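Local coordinates for protein D-aminoacid aminotransferase-like PLP-dependent enzyme (Haemophilus somnus, PDB 3CEB) that probably works as a pyridoxal-phosphate-dependent lyase of the class IV aminotransferase fold, putatively cleaving 4-amino-4-deoxychorismate, at residues Gln17-Glu29 with Leu41-His53. Residues are numbered along the deposited sequence; the frame is centred on the assembly and turned at random.
Sequences QAKNISYHQQRYE and LQPFDLAKIIAKH. With SO4 (sulfate ion), chain C.
In the N-terminal part of this class IV aminotransferase fold, two helices pack over an antiparallel sheet, and the carboxamide of Gln25 on helix 21-29 joins them by gripping the backbone that leads into helix 46-51. Gln25 OE1 accepts from Leu46 N at 2.9 Å, with the donor in the carbonyl plane, and also from a water that in turn accepts from Ala47 N, so the one oxygen serves the first turn of the second helix twice. Gln25 NE2 donates to Phe44 O at 2.9 Å and to Glu29 OE2 on the latter's anti lone pair; both acceptors lie within 7° of the amide plane, evidence that the group's rotation is fixed. The bend at chi2 (73°) turns the amide toward residues 44-46. One turn further along, Tyr28 OH accepts from Phe44 N at 2.9 Å, with this donor at the ring's edge and in its plane. Leu46 CD2 sits 4.0 Å above one face of the same Tyr28 ring, offset toward the rim, while Leu46 CD1 packs on Tyr28 CB at 3.9 Å. Pro43 CB meets Tyr28 CE2 at 3.7 Å.

Helices 21-29 and 46-51 run at 128° to each other, N-to-C, with a closest axis approach of 10.1 Å. Beyond the polar bonds the contact is apolar: Ile21 CG1, anti to its own nitrogen, lies against Ala47 CA at 3.8 Å. At the far end Ile50 CG2 touches Ala18 CB on strand 17-18. Beneath this pair of helices, Tyr28 makes an edge-to-face contact with Tyr70, and Ile50 packs on Leu77 of strand 75-82. From helix 21-29, Arg27 forms a salt bridge with Glu9 and a weak hydrogen bond to the phosphate of the cofactor-modified lysine at position 103.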
loop_
_atom_site.group_PDB
_atom_site.type_symbol
_atom_site.label_atom_id
_atom_site.label_comp_id
_atom_site.label_asym_id
_atom_site.label_seq_id
_atom_site.Cartn_x
_atom_site.Cartn_y
_atom_site.Cartn_z
ATOM N N GLN A 17 -7.269 16.964 -4.492
ATOM C CA GLN A 17 -7.147 16.733 -3.049
ATOM C C GLN A 17 -6.161 15.607 -2.742
ATOM O O GLN A 17 -6.080 14.618 -3.456
ATOM C CB GLN A 17 -8.472 16.341 -2.429
ATOM C CG GLN A 17 -9.618 17.330 -2.550
ATOM C CD GLN A 17 -10.930 16.599 -2.311
ATOM O OE1 GLN A 17 -10.934 15.506 -1.706
ATOM N NE2 GLN A 17 -12.031 17.148 -2.815
ATOM N N ALA A 18 -5.413 15.773 -1.671
ATOM C CA ALA A 18 -4.575 14.704 -1.142
ATOM C C ALA A 18 -5.563 13.732 -0.528
ATOM O O ALA A 18 -6.499 14.132 0.122
ATOM C CB ALA A 18 -3.607 15.251 -0.072
ATOM N N LYS A 19 -5.367 12.446 -0.745
ATOM C CA LYS A 19 -6.313 11.442 -0.254
ATOM C C LYS A 19 -5.856 10.651 0.962
ATOM O O LYS A 19 -4.691 10.259 1.058
ATOM C CB LYS A 19 -6.592 10.447 -1.370
ATOM C CG LYS A 19 -7.264 11.060 -2.577
ATOM C CD LYS A 19 -8.567 11.728 -2.181
ATOM C CE LYS A 19 -9.548 11.600 -3.299
ATOM N NZ LYS A 19 -10.873 12.226 -3.014
ATOM N N ASN A 20 -6.810 10.377 1.859
ATOM C CA ASN A 20 -6.591 9.483 3.009
ATOM C C ASN A 20 -5.419 9.909 3.845
ATOM O O ASN A 20 -4.709 9.100 4.421
ATOM C CB ASN A 20 -6.401 8.058 2.521
ATOM C CG ASN A 20 -7.646 7.511 1.828
ATOM O OD1 ASN A 20 -8.782 7.911 2.131
ATOM N ND2 ASN A 20 -7.443 6.574 0.915
ATOM N N ILE A 21 -5.239 11.215 3.933
ATOM C CA ILE A 21 -4.066 11.776 4.580
ATOM C C ILE A 21 -3.979 11.329 6.037
ATOM O O ILE A 21 -2.910 10.952 6.488
ATOM C CB ILE A 21 -3.946 13.370 4.418
ATOM C CG1 ILE A 21 -2.491 13.761 4.560
ATOM C CG2 ILE A 21 -4.840 14.133 5.414
ATOM C CD1 ILE A 21 -1.662 13.030 3.534
ATOM N N SER A 22 -5.066 11.300 6.783
ATOM C CA SER A 22 -4.886 10.936 8.182
ATOM C C SER A 22 -4.484 9.487 8.342
ATOM O O SER A 22 -3.928 9.105 9.371
ATOM C CB SER A 22 -6.118 11.215 9.001
ATOM O OG SER A 22 -7.147 10.455 8.513
ATOM N N TYR A 23 -4.764 8.687 7.319
ATOM C CA TYR A 23 -4.441 7.249 7.389
ATOM C C TYR A 23 -2.963 7.100 7.208
ATOM O O TYR A 23 -2.311 6.241 7.825
ATOM C CB TYR A 23 -5.204 6.424 6.354
ATOM C CG TYR A 23 -6.655 6.263 6.710
ATOM C CD1 TYR A 23 -7.615 7.185 6.296
ATOM C CD2 TYR A 23 -7.071 5.212 7.490
ATOM C CE1 TYR A 23 -8.967 7.019 6.632
ATOM C CE2 TYR A 23 -8.399 5.059 7.827
ATOM C CZ TYR A 23 -9.335 5.971 7.406
ATOM O OH TYR A 23 -10.662 5.784 7.777
ATOM N N HIS A 24 -2.427 7.999 6.405
ATOM C CA HIS A 24 -1.025 7.979 6.135
ATOM C C HIS A 24 -0.297 8.464 7.367
ATOM O O HIS A 24 0.724 7.910 7.766
ATOM C CB HIS A 24 -0.702 8.833 4.915
ATOM C CG HIS A 24 -1.062 8.197 3.605
ATOM N ND1 HIS A 24 -0.310 7.191 3.034
ATOM C CD2 HIS A 24 -2.065 8.465 2.725
ATOM C CE1 HIS A 24 -0.853 6.847 1.877
ATOM N NE2 HIS A 24 -1.926 7.593 1.670
ATOM N N GLN A 25 -0.816 9.512 7.983
ATOM C CA GLN A 25 -0.181 10.052 9.189
ATOM C C GLN A 25 -0.149 8.973 10.275
ATOM O O GLN A 25 0.836 8.860 10.964
ATOM C CB GLN A 25 -0.928 11.295 9.710
ATOM C CG GLN A 25 -0.281 11.993 10.957
ATOM C CD GLN A 25 0.980 12.746 10.593
ATOM O OE1 GLN A 25 1.076 13.296 9.477
ATOM N NE2 GLN A 25 1.976 12.767 11.521
ATOM N N GLN A 26 -1.209 8.161 10.389
ATOM C CA GLN A 26 -1.281 7.168 11.467
ATOM C C GLN A 26 -0.214 6.121 11.307
ATOM O O GLN A 26 0.450 5.779 12.289
ATOM C CB GLN A 26 -2.597 6.389 11.559
ATOM C CG GLN A 26 -3.780 7.171 11.943
ATOM C CD GLN A 26 -5.027 6.255 12.142
ATOM O OE1 GLN A 26 -6.068 6.423 11.461
ATOM N NE2 GLN A 26 -4.908 5.279 13.071
ATOM N N ARG A 27 -0.104 5.600 10.082
ATOM C CA ARG A 27 0.857 4.544 9.772
ATOM C C ARG A 27 2.248 5.080 9.932
ATOM O O ARG A 27 3.142 4.416 10.471
ATOM C CB ARG A 27 0.690 3.991 8.348
ATOM C CG ARG A 27 1.637 2.844 8.056
ATOM C CD ARG A 27 1.381 2.121 6.793
ATOM N NE ARG A 27 1.507 2.997 5.641
ATOM C CZ ARG A 27 1.187 2.653 4.397
ATOM N NH1 ARG A 27 0.748 1.429 4.121
ATOM N NH2 ARG A 27 1.309 3.559 3.419
ATOM N N TYR A 28 2.424 6.303 9.472
ATOM C CA TYR A 28 3.710 6.960 9.632
ATOM C C TYR A 28 4.112 6.956 11.120
ATOM O O TYR A 28 5.219 6.555 11.464
ATOM C CB TYR A 28 3.684 8.364 9.013
ATOM C CG TYR A 28 4.781 9.312 9.417
ATOM C CD1 TYR A 28 6.099 9.000 9.214
ATOM C CD2 TYR A 28 4.483 10.558 9.963
ATOM C CE1 TYR A 28 7.087 9.874 9.579
ATOM C CE2 TYR A 28 5.458 11.428 10.314
ATOM C CZ TYR A 28 6.769 11.087 10.131
ATOM O OH TYR A 28 7.789 11.954 10.468
ATOM N N GLU A 29 3.227 7.341 12.012
ATOM C CA GLU A 29 3.640 7.412 13.418
ATOM C C GLU A 29 3.844 6.019 14.027
ATOM O O GLU A 29 4.734 5.807 14.848
ATOM C CB GLU A 29 2.645 8.224 14.269
ATOM C CG GLU A 29 2.263 9.573 13.651
ATOM C CD GLU A 29 1.643 10.579 14.604
ATOM O OE1 GLU A 29 1.457 10.243 15.826
ATOM O OE2 GLU A 29 1.373 11.719 14.121
ATOM N N LEU A 41 10.712 10.958 19.263
ATOM C CA LEU A 41 10.713 11.716 18.004
ATOM C C LEU A 41 9.695 12.827 17.866
ATOM O O LEU A 41 8.739 12.866 18.583
ATOM C CB LEU A 41 10.505 10.732 16.861
ATOM C CG LEU A 41 11.577 9.646 16.780
ATOM C CD1 LEU A 41 11.342 8.870 15.537
ATOM C CD2 LEU A 41 13.055 10.219 16.837
ATOM N N GLN A 42 9.896 13.732 16.924
ATOM C CA GLN A 42 8.859 14.752 16.618
ATOM C C GLN A 42 8.345 14.455 15.253
ATOM O O GLN A 42 8.961 14.821 14.303
ATOM C CB GLN A 42 9.464 16.139 16.495
ATOM C CG GLN A 42 10.667 16.340 17.394
ATOM C CD GLN A 42 10.235 16.705 18.789
ATOM O OE1 GLN A 42 9.662 17.793 18.976
ATOM N NE2 GLN A 42 10.485 15.810 19.785
ATOM N N PRO A 43 7.219 13.803 15.127
ATOM C CA PRO A 43 6.911 13.460 13.747
ATOM C C PRO A 43 6.503 14.621 12.835
ATOM O O PRO A 43 5.913 15.579 13.264
ATOM C CB PRO A 43 5.749 12.470 13.877
ATOM C CG PRO A 43 5.379 12.420 15.311
ATOM C CD PRO A 43 6.528 12.955 16.101
ATOM N N PHE A 44 6.844 14.520 11.558
ATOM C CA PHE A 44 6.401 15.511 10.594
ATOM C C PHE A 44 4.898 15.487 10.443
ATOM O O PHE A 44 4.231 14.480 10.703
ATOM C CB PHE A 44 7.076 15.223 9.241
ATOM C CG PHE A 44 8.558 15.519 9.256
ATOM C CD1 PHE A 44 8.996 16.814 9.356
ATOM C CD2 PHE A 44 9.473 14.510 9.277
ATOM C CE1 PHE A 44 10.330 17.094 9.436
ATOM C CE2 PHE A 44 10.836 14.790 9.360
ATOM C CZ PHE A 44 11.265 16.069 9.440
ATOM N N ASP A 45 4.337 16.611 10.053
ATOM C CA ASP A 45 2.896 16.658 9.767
ATOM C C ASP A 45 2.772 16.493 8.251
ATOM O O ASP A 45 2.999 17.420 7.476
ATOM C CB ASP A 45 2.319 17.965 10.285
ATOM C CG ASP A 45 0.845 18.137 9.993
ATOM O OD1 ASP A 45 0.274 17.488 9.073
ATOM O OD2 ASP A 45 0.268 18.984 10.694
ATOM N N LEU A 46 2.479 15.270 7.832
ATOM C CA LEU A 46 2.403 14.943 6.422
ATOM C C LEU A 46 1.385 15.813 5.670
ATOM O O LEU A 46 1.596 16.164 4.535
ATOM C CB LEU A 46 2.044 13.461 6.241
ATOM C CG LEU A 46 2.980 12.386 6.821
ATOM C CD1 LEU A 46 2.591 10.968 6.308
ATOM C CD2 LEU A 46 4.442 12.719 6.502
ATOM N N ALA A 47 0.274 16.162 6.290
ATOM C CA ALA A 47 -0.714 16.997 5.600
ATOM C C ALA A 47 -0.086 18.343 5.293
ATOM O O ALA A 47 -0.238 18.870 4.200
ATOM C CB ALA A 47 -1.988 17.180 6.437
ATOM N N LYS A 48 0.638 18.900 6.256
ATOM C CA LYS A 48 1.269 20.222 6.060
ATOM C C LYS A 48 2.346 20.221 4.959
ATOM O O LYS A 48 2.459 21.179 4.218
ATOM C CB LYS A 48 1.879 20.747 7.329
ATOM C CG LYS A 48 0.878 21.107 8.391
ATOM C CD LYS A 48 1.471 22.050 9.475
ATOM C CE LYS A 48 0.499 22.232 10.661
ATOM N NZ LYS A 48 1.052 23.202 11.631
ATOM N N ILE A 49 3.100 19.129 4.859
ATOM C CA ILE A 49 4.148 19.002 3.873
ATOM C C ILE A 49 3.561 19.075 2.477
ATOM O O ILE A 49 4.074 19.741 1.593
ATOM C CB ILE A 49 4.929 17.674 4.024
ATOM C CG1 ILE A 49 5.778 17.739 5.283
ATOM C CG2 ILE A 49 5.882 17.469 2.809
ATOM C CD1 ILE A 49 6.463 16.414 5.674
ATOM N N ILE A 50 2.445 18.397 2.304
ATOM C CA ILE A 50 1.802 18.315 1.004
ATOM C C ILE A 50 1.137 19.644 0.661
ATOM O O ILE A 50 1.375 20.230 -0.388
ATOM C CB ILE A 50 0.716 17.210 1.016
ATOM C CG1 ILE A 50 1.381 15.842 1.208
ATOM C CG2 ILE A 50 -0.132 17.238 -0.253
ATOM C CD1 ILE A 50 2.422 15.568 0.194
ATOM N N ALA A 51 0.293 20.081 1.582
ATOM C CA ALA A 51 -0.502 21.300 1.402
ATOM C C ALA A 51 0.365 22.430 0.931
ATOM O O ALA A 51 -0.067 23.215 0.074
ATOM C CB ALA A 51 -1.251 21.708 2.697
ATOM N N LYS A 52 1.581 22.535 1.487
ATOM C CA LYS A 52 2.423 23.704 1.157
ATOM C C LYS A 52 3.051 23.602 -0.245
ATOM O O LYS A 52 3.619 24.572 -0.738
ATOM C CB LYS A 52 3.425 24.076 2.254
ATOM C CG LYS A 52 4.547 23.132 2.580
ATOM C CD LYS A 52 5.231 23.695 3.844
ATOM C CE LYS A 52 6.294 22.748 4.445
ATOM N NZ LYS A 52 6.935 23.404 5.633
ATOM N N HIS A 53 2.881 22.460 -0.917
ATOM C CA HIS A 53 3.236 22.388 -2.343
ATOM C C HIS A 53 1.965 22.722 -3.093
ATOM O O HIS A 53 1.273 21.878 -3.627
ATOM C CB HIS A 53 3.846 21.028 -2.690
ATOM C CG HIS A 53 5.193 20.817 -2.054
ATOM N ND1 HIS A 53 5.336 20.505 -0.718
ATOM C CD2 HIS A 53 6.451 20.915 -2.558
ATOM C CE1 HIS A 53 6.624 20.430 -0.421
ATOM N NE2 HIS A 53 7.323 20.677 -1.518
HETATM S S SO4 C . -8.516 12.013 5.638
HETATM O O1 SO4 C . -9.580 12.510 6.527
HETATM O O2 SO4 C . -8.919 12.136 4.216
HETATM O O3 SO4 C . -8.191 10.617 5.971
HETATM O O4 SO4 C . -7.319 12.834 5.859
HETATM O O HOH W 1 -0.973 14.907 8.717
#